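Local coordinates for protein caspase-1 (PDB 1M72) that is a cysteine endopeptidase of the caspase family that probably acts in the activation cascade of caspases carrying out apoptosis, at residues 206-211 with 226-231; 185-190 with 249-254. One frame throughout, in Å; residues are numbered along the deposited sequence.

Interaction 1 of 2, residues 206-211 with 226-231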
loop_
_atom_site.group_PDB
_atom_site.type_symbol
_atom_site.label_atom_id
_atom_site.label_comp_id
_atom_site.label_asym_id
_atom_site.label_seq_id
_atom_site.Cartn_x
_atom_site.Cartn_y
_atom_site.Cartn_z
ATOM N N GLN C 206 -4.559 9.735 -16.097
ATOM C CA GLN C 206 -5.855 9.866 -16.776
ATOM C C GLN C 206 -6.947 9.311 -15.859
ATOM O O GLN C 206 -8.028 9.910 -15.684
ATOM C CB GLN C 206 -5.914 9.056 -18.078
ATOM C CG GLN C 206 -5.125 9.598 -19.234
ATOM C CD GLN C 206 -5.226 8.673 -20.442
ATOM O OE1 GLN C 206 -6.317 8.440 -20.955
ATOM N NE2 GLN C 206 -4.084 8.137 -20.892
ATOM N N ALA C 207 -6.675 8.142 -15.299
ATOM C CA ALA C 207 -7.653 7.513 -14.436
ATOM C C ALA C 207 -7.790 8.271 -13.107
ATOM O O ALA C 207 -8.888 8.450 -12.603
ATOM C CB ALA C 207 -7.271 6.018 -14.197
ATOM N N LEU C 208 -6.685 8.725 -12.538
ATOM C CA LEU C 208 -6.749 9.447 -11.275
ATOM C C LEU C 208 -7.608 10.736 -11.405
ATOM O O LEU C 208 -8.502 10.965 -10.608
ATOM C CB LEU C 208 -5.330 9.803 -10.815
ATOM C CG LEU C 208 -5.248 10.648 -9.527
ATOM C CD1 LEU C 208 -5.882 9.863 -8.351
ATOM C CD2 LEU C 208 -3.783 11.055 -9.217
ATOM N N CYS C 209 -7.330 11.547 -12.430
ATOM C CA CYS C 209 -8.039 12.791 -12.673
ATOM C C CYS C 209 -9.524 12.575 -12.959
ATOM O O CYS C 209 -10.382 13.343 -12.460
ATOM C CB CYS C 209 -7.359 13.568 -13.803
ATOM S SG CYS C 209 -5.747 14.225 -13.270
ATOM N N GLU C 210 -9.833 11.532 -13.726
ATOM C CA GLU C 210 -11.227 11.209 -14.020
ATOM C C GLU C 210 -11.996 10.808 -12.748
ATOM O O GLU C 210 -13.118 11.261 -12.529
ATOM C CB GLU C 210 -11.332 10.080 -15.069
ATOM C CG GLU C 210 -12.777 9.706 -15.434
ATOM C CD GLU C 210 -12.893 8.788 -16.679
ATOM O OE1 GLU C 210 -12.348 7.655 -16.671
ATOM O OE2 GLU C 210 -13.546 9.193 -17.677
ATOM N N GLU C 211 -11.402 9.983 -11.893
ATOM C CA GLU C 211 -12.099 9.557 -10.679
ATOM C C GLU C 211 -12.261 10.721 -9.690
ATOM O O GLU C 211 -13.282 10.818 -8.986
ATOM C CB GLU C 211 -11.335 8.413 -10.016
ATOM C CG GLU C 211 -12.200 7.447 -9.278
ATOM C CD GLU C 211 -13.362 6.926 -10.129
ATOM O OE1 GLU C 211 -13.121 6.306 -11.188
ATOM O OE2 GLU C 211 -14.518 7.139 -9.721
ATOM N N THR C 226 -9.136 2.622 -5.317
ATOM C CA THR C 226 -9.467 1.263 -5.724
ATOM C C THR C 226 -10.075 1.354 -7.143
ATOM O O THR C 226 -9.704 0.597 -8.038
ATOM C CB THR C 226 -10.477 0.628 -4.812
ATOM O OG1 THR C 226 -9.849 0.304 -3.571
ATOM C CG2 THR C 226 -11.024 -0.643 -5.426
ATOM N N PHE C 227 -10.978 2.309 -7.366
ATOM C CA PHE C 227 -11.547 2.438 -8.682
ATOM C C PHE C 227 -10.557 3.031 -9.686
ATOM O O PHE C 227 -10.669 2.804 -10.893
ATOM C CB PHE C 227 -12.872 3.217 -8.606
ATOM C CG PHE C 227 -13.955 2.476 -7.824
ATOM C CD1 PHE C 227 -14.712 3.136 -6.848
ATOM C CD2 PHE C 227 -14.103 1.081 -7.979
ATOM C CE1 PHE C 227 -15.570 2.421 -6.036
ATOM C CE2 PHE C 227 -14.973 0.333 -7.159
ATOM C CZ PHE C 227 -15.704 1.007 -6.179
ATOM N N VAL C 228 -9.581 3.789 -9.206
ATOM C CA VAL C 228 -8.577 4.296 -10.112
ATOM C C VAL C 228 -7.806 3.025 -10.634
ATOM O O VAL C 228 -7.470 2.946 -11.827
ATOM C CB VAL C 228 -7.594 5.285 -9.399
ATOM C CG1 VAL C 228 -6.398 5.601 -10.325
ATOM C CG2 VAL C 228 -8.291 6.614 -9.057
ATOM N N CYS C 229 -7.560 2.044 -9.756
ATOM C CA CYS C 229 -6.835 0.815 -10.122
ATOM C C CYS C 229 -7.619 -0.024 -11.133
ATOM O O CYS C 229 -7.069 -0.625 -12.074
ATOM C CB CYS C 229 -6.528 -0.041 -8.874
ATOM S SG CYS C 229 -5.227 0.654 -7.796
ATOM N N GLN C 230 -8.926 -0.041 -10.934
ATOM C CA GLN C 230 -9.817 -0.762 -11.818
ATOM C C GLN C 230 -9.767 -0.149 -13.201
ATOM O O GLN C 230 -9.614 -0.832 -14.211
ATOM C CB GLN C 230 -11.246 -0.728 -11.264
ATOM C CG GLN C 230 -12.160 -1.637 -12.025
ATOM C CD GLN C 230 -13.588 -1.648 -11.513
ATOM O OE1 GLN C 230 -13.882 -2.052 -10.349
ATOM N NE2 GLN C 230 -14.508 -1.218 -12.387
ATOM N N LYS C 231 -9.877 1.156 -13.249
ATOM C CA LYS C 231 -9.844 1.827 -14.518
ATOM C C LYS C 231 -8.517 1.503 -15.240
ATOM O O LYS C 231 -8.529 1.049 -16.409
ATOM C CB LYS C 231 -10.016 3.323 -14.273
ATOM C CG LYS C 231 -10.309 4.147 -15.486
ATOM C CD LYS C 231 -11.816 4.433 -15.629
ATOM C CE LYS C 231 -12.391 5.110 -14.360
ATOM N NZ LYS C 231 -11.526 6.234 -13.919
#

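Interaction 2 of 2, residues 185-190 with 249-254. With EDO (1,2-ethanediol), chain J.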
loop_
_atom_site.group_PDB
_atom_site.type_symbol
_atom_site.label_atom_id
_atom_site.label_comp_id
_atom_site.label_asym_id
_atom_site.label_seq_id
_atom_site.Cartn_x
_atom_site.Cartn_y
_atom_site.Cartn_z
ATOM N N ALA C 185 0.894 6.559 -3.473
ATOM C CA ALA C 185 0.384 5.932 -4.676
ATOM C C ALA C 185 1.318 5.953 -5.888
ATOM O O ALA C 185 1.606 7.012 -6.460
ATOM C CB ALA C 185 -0.920 6.539 -5.055
ATOM N N PHE C 186 1.764 4.754 -6.263
ATOM C CA PHE C 186 2.608 4.573 -7.443
ATOM C C PHE C 186 1.725 4.075 -8.598
ATOM O O PHE C 186 0.817 3.248 -8.414
ATOM C CB PHE C 186 3.742 3.558 -7.181
ATOM C CG PHE C 186 5.051 4.188 -6.687
ATOM C CD1 PHE C 186 5.288 4.379 -5.322
ATOM C CD2 PHE C 186 6.071 4.513 -7.592
ATOM C CE1 PHE C 186 6.525 4.871 -4.858
ATOM C CE2 PHE C 186 7.318 5.010 -7.142
ATOM C CZ PHE C 186 7.544 5.185 -5.785
ATOM N N SER C 187 1.983 4.624 -9.771
ATOM C CA SER C 187 1.287 4.274 -11.002
ATOM C C SER C 187 1.424 2.797 -11.314
ATOM O O SER C 187 0.613 2.223 -12.021
ATOM C CB SER C 187 1.891 5.055 -12.182
ATOM O OG SER C 187 3.289 4.772 -12.360
ATOM N N THR C 188 2.466 2.181 -10.779
ATOM C CA THR C 188 2.728 0.786 -11.081
ATOM C C THR C 188 3.366 0.047 -9.904
ATOM O O THR C 188 3.809 0.646 -8.894
ATOM C CB THR C 188 3.651 0.692 -12.359
ATOM O OG1 THR C 188 3.605 -0.626 -12.887
ATOM C CG2 THR C 188 5.134 1.017 -11.993
ATOM N N VAL C 189 3.395 -1.263 -10.058
ATOM C CA VAL C 189 3.935 -2.204 -9.083
ATOM C C VAL C 189 5.484 -2.171 -9.075
ATOM O O VAL C 189 6.120 -1.891 -10.097
ATOM C CB VAL C 189 3.395 -3.624 -9.470
ATOM C CG1 VAL C 189 4.273 -4.699 -8.952
ATOM C CG2 VAL C 189 1.997 -3.793 -8.933
ATOM N N PRO C 190 6.117 -2.437 -7.916
ATOM C CA PRO C 190 7.585 -2.401 -7.968
ATOM C C PRO C 190 8.151 -3.365 -9.001
ATOM O O PRO C 190 7.706 -4.517 -9.127
ATOM C CB PRO C 190 7.991 -2.772 -6.541
ATOM C CG PRO C 190 6.778 -2.241 -5.697
ATOM C CD PRO C 190 5.622 -2.690 -6.553
ATOM N N GLN C 249 0.359 -4.758 -23.534
ATOM C CA GLN C 249 0.724 -4.966 -22.144
ATOM C C GLN C 249 -0.285 -4.259 -21.231
ATOM O O GLN C 249 -1.006 -3.346 -21.664
ATOM C CB GLN C 249 2.163 -4.495 -21.907
ATOM C CG GLN C 249 3.156 -5.166 -22.874
ATOM C CD GLN C 249 3.279 -6.652 -22.608
ATOM O OE1 GLN C 249 3.715 -7.045 -21.537
ATOM N NE2 GLN C 249 2.870 -7.486 -23.574
ATOM N N LYS C 250 -0.338 -4.722 -19.988
ATOM C CA LYS C 250 -1.263 -4.248 -18.957
ATOM C C LYS C 250 -0.515 -3.611 -17.801
ATOM O O LYS C 250 0.729 -3.695 -17.707
ATOM C CB LYS C 250 -2.056 -5.427 -18.426
ATOM C CG LYS C 250 -2.793 -6.171 -19.519
ATOM C CD LYS C 250 -3.922 -5.320 -20.074
ATOM C CE LYS C 250 -5.154 -5.401 -19.143
ATOM N NZ LYS C 250 -6.109 -4.333 -19.493
ATOM N N GLN C 251 -1.279 -3.007 -16.902
ATOM C CA GLN C 251 -0.706 -2.299 -15.767
ATOM C C GLN C 251 -1.712 -2.108 -14.670
ATOM O O GLN C 251 -2.910 -1.901 -14.944
ATOM C CB GLN C 251 -0.237 -0.918 -16.225
ATOM C CG GLN C 251 0.309 -0.021 -15.129
ATOM C CD GLN C 251 0.715 1.354 -15.644
ATOM O OE1 GLN C 251 1.199 1.487 -16.773
ATOM N NE2 GLN C 251 0.530 2.393 -14.812
ATOM N N VAL C 252 -1.233 -2.224 -13.432
ATOM C CA VAL C 252 -2.055 -1.951 -12.263
ATOM C C VAL C 252 -1.241 -1.074 -11.288
ATOM O O VAL C 252 -0.048 -1.279 -11.104
ATOM C CB VAL C 252 -2.583 -3.239 -11.545
ATOM C CG1 VAL C 252 -1.424 -4.050 -10.854
ATOM C CG2 VAL C 252 -3.633 -2.830 -10.505
ATOM N N PRO C 253 -1.885 -0.059 -10.674
ATOM C CA PRO C 253 -1.188 0.832 -9.719
ATOM C C PRO C 253 -0.906 0.075 -8.411
ATOM O O PRO C 253 -1.429 -1.033 -8.189
ATOM C CB PRO C 253 -2.185 1.984 -9.482
ATOM C CG PRO C 253 -3.184 1.871 -10.660
ATOM C CD PRO C 253 -3.287 0.366 -10.882
ATOM N N CYS C 254 -0.082 0.697 -7.561
ATOM C CA CYS C 254 0.325 0.151 -6.254
ATOM C C CYS C 254 0.069 1.275 -5.216
ATOM O O CYS C 254 0.719 2.322 -5.200
ATOM C CB CYS C 254 1.812 -0.253 -6.312
ATOM S SG CYS C 254 2.346 -1.194 -4.842
HETATM C C1 EDO J . 2.010 -3.220 -13.900
HETATM O O1 EDO J . 1.963 -2.563 -12.615
HETATM C C2 EDO J . 1.244 -4.498 -13.798
HETATM O O2 EDO J . 1.998 -5.381 -13.008
#

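Interaction 1 of 2, residues 206-211 with 226-231
Segments 206-211 and 226-231, on helices 203-215 and 221-235 of the caspase domain, have axes that approach to 8.8 Å with 133° between their N-to-C directions. The tight part of the contact is apolar. A207, with no side chain beyond CB, lets the second helix come close, and its CB rests against the root of K231, 3.8 Å from CG. V228 turns both methyls to the first helix: with CG1 anti to the backbone N (chi1 170°), that methyl sits against the backbone N of L208 at 3.8 Å, while CG2 touches E211 CB at 3.7 Å. L208 crosses V228 obliquely and offers just CD1, 4.1 Å from V228 CG2; the L208 side chain also touches L225, on the same helix as V228.

The other side is polar and opens to solvent at E210. K231 starts with CG anti to the backbone N, then bends at chi2, chi3 and chi4, curling back so that NZ ends between two carboxylates. E211 reaches it by a bend at chi2, giving E211 OE1 to K231 NZ at 3.2 Å through the anti lone pair of that oxygen. E210, extended and crossing K231 at about a right angle, makes a second salt bridge, OE1 to NZ, also at 3.2 Å but weak as a hydrogen bond. F227 adds its CB beside the E211 carboxylate, while its ring leads away; P23 of the second subunit packs against F227.

One ammonium thus faces two acids, with R219 a further, long and weak ion partner of E211 OE2. The salt-bridge network spans the buried E211 and the exposed E210, and two carboxylates so close would be expected to favour the charged lysine.

Interaction 2 of 2, residues 185-190 with 249-254
The carboxamide of Q251 is bonded at both ends: OE1 accepts from the backbone N of W195, and NE2 gives a bond of 2.8 Å to S187 O. That bond is bent, 141° at the hydrogen; S187 O lies 24° out of the amide plane, and NE2 stands above the carbonyl plane. The extended Q251 side chain, CG anti to the backbone N, also touches W203, V232 and S194. The ring of P253 lays CB against F186 O at 3.4 Å. P190 brings ring atom CD to C254 SG at 4.0 Å, whereas the F186 phenyl leads away and touches I147 and Q151.

F186 and C254 form an antiparallel hydrogen-bonded pair, F186 N to C254 O at 2.9 Å and C254 N to F186 O at 2.8 Å, both in the carbonyl planes. A 1,2-ethanediol, probably from the crystallisation liquor, bridges the loops: its O1 lies 2.6 Å from T188 OG1, which also bonds F193 O, and it accepts from V189 N and donates to V252 O at 2.8 Å.

The T188 side chain is about 6 Å from that of C150, the probable catalytic cysteine, and T188 O bonds Q151 NE2. The pair joins strand 182-186 to strand 254-257, packed through P253 against F204 of helix 203-215 and C229 and V232 of helix 221-235, while T256 and M258 of the second subunit pack on C254 and V189.

Overall arrangement
From the N terminus, the chain first runs through strands 31-39, 70-76, 98-106 and 143-148 of the central sheet and then reaches strand 182-186, whose end opens interaction 2. It next forms helix 203-215 and helix 221-235, which fold back on each other in interaction 1 and close a short loop of 14 residues. The chain then returns through 249-254 to close the longer loop of interaction 2, so the smaller loop lies within the larger. The contact centres are 12 Å apart and the two touch where C229 CA meets P253 CD at 3.7 Å. Together they tie the helix pair to strand 254-257, outermost in this chain and next to the second subunit.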